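Local coordinates for putative metal binding protein (PDB 3CVG) that is a putative metal-binding protein of the periplasmic binding protein superfamily, crystallised with calcium, and probably captures a small ligand between two lobes, at residues G30-V35 / E269-D274; I79-V84 / N235-L240; R104-L109 / L278-P283. All blocks are in the same frame, centred on the assembly; numbering follows the deposited sequence.

Contact 1. Residues G30-V35 / E269-D274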
loop_
_atom_site.group_PDB
_atom_site.type_symbol
_atom_site.label_atom_id
_atom_site.label_comp_id
_atom_site.label_asym_id
_atom_site.label_seq_id
_atom_site.Cartn_x
_atom_site.Cartn_y
_atom_site.Cartn_z
ATOM N N GLY A 30 4.053 7.722 3.606
ATOM C CA GLY A 30 4.860 8.514 4.515
ATOM C C GLY A 30 6.059 7.681 4.931
ATOM O O GLY A 30 7.179 8.179 5.067
ATOM N N GLN A 31 5.800 6.391 5.115
ATOM C CA GLN A 31 6.802 5.414 5.521
ATOM C C GLN A 31 7.848 5.200 4.427
ATOM O O GLN A 31 8.964 4.753 4.698
ATOM C CB GLN A 31 6.092 4.091 5.840
ATOM C CG GLN A 31 6.967 2.988 6.391
ATOM C CD GLN A 31 6.182 1.707 6.659
ATOM O OE1 GLN A 31 6.673 0.788 7.324
ATOM N NE2 GLN A 31 4.960 1.640 6.137
ATOM N N SER A 32 7.480 5.529 3.194
ATOM C CA SER A 32 8.368 5.365 2.046
ATOM C C SER A 32 9.147 6.639 1.750
ATOM O O SER A 32 10.097 6.621 0.970
ATOM C CB SER A 32 7.554 4.983 0.812
ATOM O OG SER A 32 6.674 6.037 0.458
ATOM N N GLY A 33 8.722 7.743 2.361
ATOM C CA GLY A 33 9.383 9.018 2.149
ATOM C C GLY A 33 8.673 9.940 1.168
ATOM O O GLY A 33 9.038 11.114 1.044
ATOM N N LEU A 34 7.656 9.434 0.472
ATOM C CA LEU A 34 6.939 10.262 -0.501
ATOM C C LEU A 34 6.237 11.467 0.119
ATOM O O LEU A 34 6.265 12.557 -0.446
ATOM C CB LEU A 34 5.903 9.438 -1.276
ATOM C CG LEU A 34 5.150 10.231 -2.354
ATOM C CD1 LEU A 34 6.090 10.511 -3.511
ATOM C CD2 LEU A 34 3.937 9.460 -2.847
ATOM N N VAL A 35 5.606 11.277 1.275
ATOM C CA VAL A 35 4.901 12.381 1.924
ATOM C C VAL A 35 5.843 13.548 2.211
ATOM O O VAL A 35 5.418 14.702 2.226
ATOM C CB VAL A 35 4.214 11.923 3.232
ATOM C CG1 VAL A 35 3.629 13.125 3.970
ATOM C CG2 VAL A 35 3.103 10.934 2.911
ATOM N N GLU A 269 6.265 11.015 -10.156
ATOM C CA GLU A 269 6.922 10.425 -11.310
ATOM C C GLU A 269 8.442 10.374 -11.123
ATOM O O GLU A 269 9.122 9.540 -11.715
ATOM C CB GLU A 269 6.559 11.226 -12.565
ATOM C CG GLU A 269 6.879 10.538 -13.883
ATOM C CD GLU A 269 5.896 10.920 -14.976
ATOM O OE1 GLU A 269 5.756 12.131 -15.256
ATOM O OE2 GLU A 269 5.255 10.011 -15.549
ATOM N N GLY A 270 8.967 11.261 -10.284
ATOM C CA GLY A 270 10.400 11.294 -10.057
ATOM C C GLY A 270 10.866 10.759 -8.713
ATOM O O GLY A 270 12.063 10.763 -8.435
ATOM N N PHE A 271 9.936 10.300 -7.878
ATOM C CA PHE A 271 10.301 9.775 -6.563
ATOM C C PHE A 271 10.875 8.377 -6.704
ATOM O O PHE A 271 10.186 7.449 -7.134
ATOM C CB PHE A 271 9.088 9.743 -5.640
ATOM C CG PHE A 271 9.420 9.357 -4.233
ATOM C CD1 PHE A 271 10.400 10.048 -3.525
ATOM C CD2 PHE A 271 8.755 8.306 -3.611
ATOM C CE1 PHE A 271 10.713 9.696 -2.215
ATOM C CE2 PHE A 271 9.060 7.947 -2.298
ATOM C CZ PHE A 271 10.041 8.642 -1.601
ATOM N N LYS A 272 12.136 8.226 -6.318
ATOM C CA LYS A 272 12.809 6.946 -6.458
ATOM C C LYS A 272 13.291 6.275 -5.184
ATOM O O LYS A 272 13.427 6.905 -4.138
ATOM C CB LYS A 272 14.003 7.105 -7.391
ATOM C CG LYS A 272 13.649 7.479 -8.812
ATOM C CD LYS A 272 14.877 7.360 -9.685
ATOM C CE LYS A 272 14.517 7.193 -11.145
ATOM N NZ LYS A 272 15.712 6.809 -11.949
ATOM N N LYS A 273 13.545 4.975 -5.302
ATOM C CA LYS A 273 14.071 4.169 -4.210
ATOM C C LYS A 273 14.908 3.066 -4.842
ATOM O O LYS A 273 14.436 2.323 -5.707
ATOM C CB LYS A 273 12.954 3.572 -3.353
ATOM C CG LYS A 273 13.076 3.978 -1.895
ATOM C CD LYS A 273 12.059 3.279 -1.011
ATOM C CE LYS A 273 11.777 4.097 0.243
ATOM N NZ LYS A 273 13.013 4.436 1.011
ATOM N N ASP A 274 16.158 2.975 -4.404
ATOM C CA ASP A 274 17.099 2.005 -4.941
ATOM C C ASP A 274 17.221 2.217 -6.444
ATOM O O ASP A 274 17.356 1.264 -7.212
ATOM C CB ASP A 274 16.656 0.566 -4.668
ATOM C CG ASP A 274 17.812 -0.409 -4.766
ATOM O OD1 ASP A 274 17.588 -1.621 -4.973
ATOM O OD2 ASP A 274 18.962 0.052 -4.620
#
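Phe271 reaches across to the break between helix 28-32 and helix 34-47 and lays its ring against the start of the second helix. With CG anti to the backbone N (chi1 -174°), the ring extends toward the helices and brings one face under Leu34, whose CA lies 3.9 Å from the ring centroid in a CH-pi contact, offset toward the rim. The Leu34 side chain, also anti at chi1 (-178°), crosses the ring obliquely and sets CD1 3.5 Å from Phe271 CD2. At the ring's edge, in its plane, the carbonyl Ser32 O stands 3.3 Å from Phe271 CZ, where the slightly positive aromatic hydrogens suit an oxygen. Gly33 ends the first helix in a Schellman motif and is the N-cap of the next; with positive phi (100°) and no side chain, it lets the ring come close, Phe271 CZ lying 3.4 Å from Gly33 C. Lys273, bent at chi4, passes its CE 3.1 Å from Ser32 O. Ser32 OG turns back to Ala29 O and also meets Tyr279 OH. An apolar ring thus seals the helix junction through CH-pi and edge contacts.

Contact 2. Residues I79-V84 / N235-L240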
loop_
_atom_site.group_PDB
_atom_site.type_symbol
_atom_site.label_atom_id
_atom_site.label_comp_id
_atom_site.label_asym_id
_atom_site.label_seq_id
_atom_site.Cartn_x
_atom_site.Cartn_y
_atom_site.Cartn_z
ATOM N N ILE A 79 -4.367 10.048 2.690
ATOM C CA ILE A 79 -4.103 9.274 1.494
ATOM C C ILE A 79 -4.492 7.866 1.917
ATOM O O ILE A 79 -3.897 7.281 2.827
ATOM C CB ILE A 79 -2.626 9.334 1.081
ATOM C CG1 ILE A 79 -2.242 10.782 0.768
ATOM C CG2 ILE A 79 -2.393 8.455 -0.148
ATOM C CD1 ILE A 79 -0.814 10.957 0.298
ATOM N N THR A 80 -5.515 7.337 1.264
ATOM C CA THR A 80 -6.023 6.023 1.599
ATOM C C THR A 80 -5.847 4.994 0.488
ATOM O O THR A 80 -5.542 5.341 -0.658
ATOM C CB THR A 80 -7.502 6.143 1.989
ATOM O OG1 THR A 80 -8.219 6.818 0.946
ATOM C CG2 THR A 80 -7.638 6.957 3.263
ATOM N N TYR A 81 -6.050 3.727 0.840
ATOM C CA TYR A 81 -5.894 2.627 -0.097
ATOM C C TYR A 81 -7.120 1.720 -0.174
ATOM O O TYR A 81 -6.983 0.500 -0.292
ATOM C CB TYR A 81 -4.683 1.795 0.308
ATOM C CG TYR A 81 -3.424 2.609 0.513
ATOM C CD1 TYR A 81 -2.514 2.795 -0.520
ATOM C CD2 TYR A 81 -3.137 3.183 1.757
ATOM C CE1 TYR A 81 -1.342 3.524 -0.325
ATOM C CE2 TYR A 81 -1.971 3.914 1.962
ATOM C CZ TYR A 81 -1.078 4.077 0.920
ATOM O OH TYR A 81 0.087 4.769 1.128
ATOM N N SER A 82 -8.313 2.300 -0.102
ATOM C CA SER A 82 -9.529 1.497 -0.183
ATOM C C SER A 82 -10.683 2.271 -0.825
ATOM O O SER A 82 -11.389 3.019 -0.150
ATOM C CB SER A 82 -9.946 1.020 1.214
ATOM O OG SER A 82 -11.159 0.281 1.159
ATOM N N PRO A 83 -10.877 2.110 -2.144
ATOM C CA PRO A 83 -11.961 2.809 -2.847
ATOM C C PRO A 83 -13.334 2.681 -2.174
ATOM O O PRO A 83 -14.100 3.649 -2.122
ATOM C CB PRO A 83 -11.928 2.171 -4.233
ATOM C CG PRO A 83 -10.465 1.951 -4.448
ATOM C CD PRO A 83 -10.011 1.389 -3.100
ATOM N N VAL A 84 -13.656 1.500 -1.650
ATOM C CA VAL A 84 -14.957 1.322 -1.006
ATOM C C VAL A 84 -15.067 2.116 0.288
ATOM O O VAL A 84 -16.090 2.765 0.543
ATOM C CB VAL A 84 -15.254 -0.166 -0.688
ATOM C CG1 VAL A 84 -16.575 -0.278 0.075
ATOM C CG2 VAL A 84 -15.341 -0.962 -1.973
ATOM N N ASN A 235 -2.483 -1.336 -6.315
ATOM C CA ASN A 235 -2.782 -0.711 -5.028
ATOM C C ASN A 235 -2.954 0.794 -5.192
ATOM O O ASN A 235 -2.041 1.574 -4.940
ATOM C CB ASN A 235 -1.670 -1.013 -4.016
ATOM C CG ASN A 235 -1.987 -0.489 -2.622
ATOM O OD1 ASN A 235 -3.142 -0.467 -2.207
ATOM N ND2 ASN A 235 -0.953 -0.089 -1.886
ATOM N N PRO A 236 -4.148 1.219 -5.618
ATOM C CA PRO A 236 -4.431 2.643 -5.818
ATOM C C PRO A 236 -4.491 3.452 -4.532
ATOM O O PRO A 236 -5.001 2.993 -3.508
ATOM C CB PRO A 236 -5.766 2.623 -6.561
ATOM C CG PRO A 236 -6.442 1.412 -5.985
ATOM C CD PRO A 236 -5.316 0.391 -5.965
ATOM N N ALA A 237 -3.967 4.671 -4.604
ATOM C CA ALA A 237 -3.953 5.580 -3.471
ATOM C C ALA A 237 -4.765 6.812 -3.834
ATOM O O ALA A 237 -4.573 7.389 -4.905
ATOM C CB ALA A 237 -2.516 5.981 -3.134
ATOM N N HIS A 238 -5.687 7.190 -2.952
ATOM C CA HIS A 238 -6.534 8.356 -3.160
ATOM C C HIS A 238 -6.391 9.317 -1.985
ATOM O O HIS A 238 -6.072 8.903 -0.863
ATOM C CB HIS A 238 -8.016 7.961 -3.273
ATOM C CG HIS A 238 -8.401 7.384 -4.596
ATOM N ND1 HIS A 238 -8.099 6.088 -4.962
ATOM C CD2 HIS A 238 -9.076 7.922 -5.640
ATOM C CE1 HIS A 238 -8.574 5.855 -6.175
ATOM N NE2 HIS A 238 -9.169 6.952 -6.607
ATOM N N LEU A 239 -6.622 10.604 -2.245
ATOM C CA LEU A 239 -6.559 11.611 -1.195
ATOM C C LEU A 239 -7.986 11.962 -0.797
ATOM O O LEU A 239 -8.866 12.073 -1.653
ATOM C CB LEU A 239 -5.862 12.882 -1.680
ATOM C CG LEU A 239 -5.794 13.985 -0.619
ATOM C CD1 LEU A 239 -4.737 13.627 0.407
ATOM C CD2 LEU A 239 -5.455 15.319 -1.259
ATOM N N LEU A 240 -8.214 12.124 0.501
ATOM C CA LEU A 240 -9.535 12.482 0.999
ATOM C C LEU A 240 -9.455 13.836 1.682
ATOM O O LEU A 240 -8.570 14.069 2.503
ATOM C CB LEU A 240 -10.043 11.440 2.000
ATOM C CG LEU A 240 -10.374 10.037 1.478
ATOM C CD1 LEU A 240 -10.776 9.136 2.643
ATOM C CD2 LEU A 240 -11.500 10.120 0.454
HETATM O O HOH W 1 -5.301 -2.064 -1.759
#
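Two backbone hydrogen bonds join the segments at Thr80 and His238, an antiparallel hydrogen-bonded pair: Thr80 N gives to His238 O at 2.7 Å, nearly along the C=O axis, and His238 N returns to Thr80 O at 2.9 Å. Next to it, Ile79 and Leu239 form a non-hydrogen-bonded pair whose side chains share one face of the sheet, with Ile79 CG1 3.8 Å from Leu239 CD1 and the other branch, CG2, against Ala237 CB. These branched, apolar side chains suit a buried face, and the small Ala237 also accepts the Tyr81 ring, its CB 3.9 Å from Tyr81 CE1. Further on, Tyr81 crosses Asn235 obliquely, ring and amide planes 23° apart, with Asn235 ND2 3.6 Å from Tyr81 CD1. Both polar ends are anchored further out: Tyr81 OH bonds to Ala29 N, and Asn235 ND2 to Asp105 OD2. A water lies 2.7 Å from Asn235 OD1, and the Asn235 side chain is about 6 Å from the bound calcium. On the other face, Thr80 OG1 bonds to Glu86 OE2 while Leu240 CD1 packs across it, and the His238 ring stacks on Tyr101. Strand 77-80, between strands 20-26 and 234-241, leads through the turn Tyr81-Ser82 into helix 83-91, with Ser82 at the N-cap. Such a turn at the C-terminal end of a strand is consistent with the cleft-lining loops of periplasmic binding proteins.

Contact 3. Residues R104-L109 / L278-P283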
loop_
_atom_site.group_PDB
_atom_site.type_symbol
_atom_site.label_atom_id
_atom_site.label_comp_id
_atom_site.label_asym_id
_atom_site.label_seq_id
_atom_site.Cartn_x
_atom_site.Cartn_y
_atom_site.Cartn_z
ATOM N N ARG A 104 -0.352 5.244 -7.996
ATOM C CA ARG A 104 -0.583 3.807 -8.056
ATOM C C ARG A 104 0.603 3.010 -7.513
ATOM O O ARG A 104 1.728 3.108 -8.016
ATOM C CB ARG A 104 -0.896 3.389 -9.503
ATOM C CG ARG A 104 -2.295 3.833 -9.992
ATOM C CD ARG A 104 -2.526 3.587 -11.499
ATOM N NE ARG A 104 -1.742 4.499 -12.339
ATOM C CZ ARG A 104 -1.818 4.563 -13.669
ATOM N NH1 ARG A 104 -2.644 3.768 -14.340
ATOM N NH2 ARG A 104 -1.057 5.423 -14.337
ATOM N N ASP A 105 0.337 2.237 -6.463
ATOM C CA ASP A 105 1.348 1.392 -5.845
ATOM C C ASP A 105 1.084 -0.016 -6.372
ATOM O O ASP A 105 0.069 -0.252 -7.032
ATOM C CB ASP A 105 1.217 1.456 -4.320
ATOM C CG ASP A 105 2.246 0.591 -3.601
ATOM O OD1 ASP A 105 3.331 0.340 -4.168
ATOM O OD2 ASP A 105 1.971 0.180 -2.453
ATOM N N HIS A 106 1.981 -0.956 -6.099
ATOM C CA HIS A 106 1.789 -2.307 -6.604
ATOM C C HIS A 106 2.162 -3.389 -5.595
ATOM O O HIS A 106 3.167 -3.281 -4.896
ATOM C CB HIS A 106 2.601 -2.507 -7.889
ATOM C CG HIS A 106 2.408 -1.415 -8.900
ATOM N ND1 HIS A 106 3.113 -0.231 -8.861
ATOM C CD2 HIS A 106 1.539 -1.302 -9.936
ATOM C CE1 HIS A 106 2.687 0.565 -9.826
ATOM N NE2 HIS A 106 1.732 -0.060 -10.491
ATOM N N PHE A 107 1.327 -4.421 -5.516
ATOM C CA PHE A 107 1.580 -5.553 -4.625
ATOM C C PHE A 107 2.305 -6.610 -5.468
ATOM O O PHE A 107 2.294 -6.545 -6.702
ATOM C CB PHE A 107 0.255 -6.156 -4.122
ATOM C CG PHE A 107 -0.461 -5.315 -3.086
ATOM C CD1 PHE A 107 0.065 -5.157 -1.808
ATOM C CD2 PHE A 107 -1.687 -4.716 -3.383
ATOM C CE1 PHE A 107 -0.621 -4.420 -0.833
ATOM C CE2 PHE A 107 -2.379 -3.976 -2.419
ATOM C CZ PHE A 107 -1.843 -3.829 -1.140
HETATM N N MSE A 108 2.943 -7.571 -4.810
HETATM C CA MSE A 108 3.602 -8.657 -5.522
HETATM C C MSE A 108 3.582 -9.941 -4.701
HETATM O O MSE A 108 3.598 -9.905 -3.464
HETATM C CB MSE A 108 5.053 -8.300 -5.912
HETATM C CG MSE A 108 5.815 -7.355 -4.982
HETATM SE SE MSE A 108 7.571 -6.820 -5.743
HETATM C CE MSE A 108 8.607 -8.392 -5.313
ATOM N N LEU A 109 3.491 -11.071 -5.397
ATOM C CA LEU A 109 3.519 -12.376 -4.744
ATOM C C LEU A 109 4.932 -12.886 -4.969
ATOM O O LEU A 109 5.383 -13.003 -6.111
ATOM C CB LEU A 109 2.526 -13.341 -5.385
ATOM C CG LEU A 109 2.583 -14.766 -4.829
ATOM C CD1 LEU A 109 2.161 -14.768 -3.350
ATOM C CD2 LEU A 109 1.684 -15.670 -5.660
ATOM N N LEU A 278 9.416 4.489 -7.625
ATOM C CA LEU A 278 8.637 3.718 -6.666
ATOM C C LEU A 278 7.174 3.514 -7.046
ATOM O O LEU A 278 6.696 2.381 -7.113
ATOM C CB LEU A 278 8.716 4.376 -5.288
ATOM C CG LEU A 278 7.900 3.710 -4.179
ATOM C CD1 LEU A 278 8.236 2.228 -4.104
ATOM C CD2 LEU A 278 8.186 4.403 -2.865
ATOM N N TYR A 279 6.474 4.617 -7.300
ATOM C CA TYR A 279 5.058 4.579 -7.643
ATOM C C TYR A 279 4.764 5.079 -9.055
ATOM O O TYR A 279 5.535 5.851 -9.630
ATOM C CB TYR A 279 4.255 5.455 -6.678
ATOM C CG TYR A 279 4.458 5.184 -5.209
ATOM C CD1 TYR A 279 4.999 6.163 -4.373
ATOM C CD2 TYR A 279 4.065 3.976 -4.639
ATOM C CE1 TYR A 279 5.136 5.946 -3.003
ATOM C CE2 TYR A 279 4.200 3.748 -3.265
ATOM C CZ TYR A 279 4.735 4.737 -2.456
ATOM O OH TYR A 279 4.851 4.536 -1.099
ATOM N N SER A 280 3.637 4.645 -9.606
ATOM C CA SER A 280 3.232 5.094 -10.927
ATOM C C SER A 280 2.315 6.294 -10.733
ATOM O O SER A 280 1.589 6.383 -9.740
ATOM C CB SER A 280 2.477 3.999 -11.684
ATOM O OG SER A 280 3.337 2.941 -12.059
ATOM N N PRO A 281 2.356 7.251 -11.669
ATOM C CA PRO A 281 1.500 8.432 -11.557
ATOM C C PRO A 281 0.040 7.996 -11.651
ATOM O O PRO A 281 -0.256 6.902 -12.133
ATOM C CB PRO A 281 1.926 9.279 -12.758
ATOM C CG PRO A 281 3.372 8.897 -12.932
ATOM C CD PRO A 281 3.335 7.407 -12.759
ATOM N N ALA A 282 -0.868 8.840 -11.186
ATOM C CA ALA A 282 -2.290 8.520 -11.267
ATOM C C ALA A 282 -2.648 8.395 -12.744
ATOM O O ALA A 282 -1.961 8.950 -13.594
ATOM C CB ALA A 282 -3.113 9.621 -10.624
ATOM N N PRO A 283 -3.723 7.660 -13.070
ATOM C CA PRO A 283 -4.123 7.501 -14.474
ATOM C C PRO A 283 -4.471 8.843 -15.131
ATOM O O PRO A 283 -4.881 9.780 -14.454
ATOM C CB PRO A 283 -5.343 6.577 -14.387
ATOM C CG PRO A 283 -5.123 5.816 -13.100
ATOM C CD PRO A 283 -4.604 6.884 -12.179
HETATM O O HOH W 2 4.662 0.636 -6.335
#
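Pro281 O is gripped by two donors of one guanidinium: Arg104 NE and Arg104 NH2 each reach it at 2.8 Å, side-on, with the oxygen close to the guanidinium plane. NE approaches in the carbonyl plane, whereas NH2 comes from above it. The Arg104 chain is bent at chi3 (-71°), and Pro283 CG covers one face of the group, 3.4 Å from Arg104 NH1. A flat cation suits this place, offering N-H groups at its edge and a face for a proline ring. The backbone bonds Arg104 N to Ser280 O (2.8 Å) and Ser280 N to Arg104 O (2.9 Å) make an antiparallel hydrogen-bonded pair. Asp105 stands at right angles to the Tyr279 ring, meeting its edge with OD1 3.6 Å from Tyr279 CE2, while Leu278 CG covers a face. A water gives to Asp105 OD1 (2.6 Å) and Leu278 O, and also bonds His106 ND1. Partners further out hold the polar ends: Asp105 OD2 to Asn235 ND2, His106 NE2 to Asn227 OD1, Ser280 OG to Asn227 ND2, Tyr279 OH to Ser32 OG. A short, weakly bonded C-terminal strand thus joins strand 100-111 through the Arg104-Ser280 pair, consistent with the two-lobed periplasmic binding protein fold.

In the fold
Contacts 1 and 3 share a corner of the fold. Their centres lie about 12 Å apart, and they meet where Ser32 OG bonds Tyr279 OH at 2.8 Å and where Phe271 O accepts from Leu278 N at 3.1 Å, joining strands 272-273 and 276-281. Contacts 2 and 3 are also about 12 Å between centres; Asn235 N bonds Asp105 O at 2.9 Å, so strand 100-111 runs between strands 234-241 and 276-281. Contacts 1 and 2 do not touch, being about 17 Å between centres and about 5 Å between nearest atoms. The calcium lies nearest contacts 2 and 3, about 6 Å from the Asn235 side chain and 7 Å from that of Asp105, against about 11 Å from the Ser32 side chain.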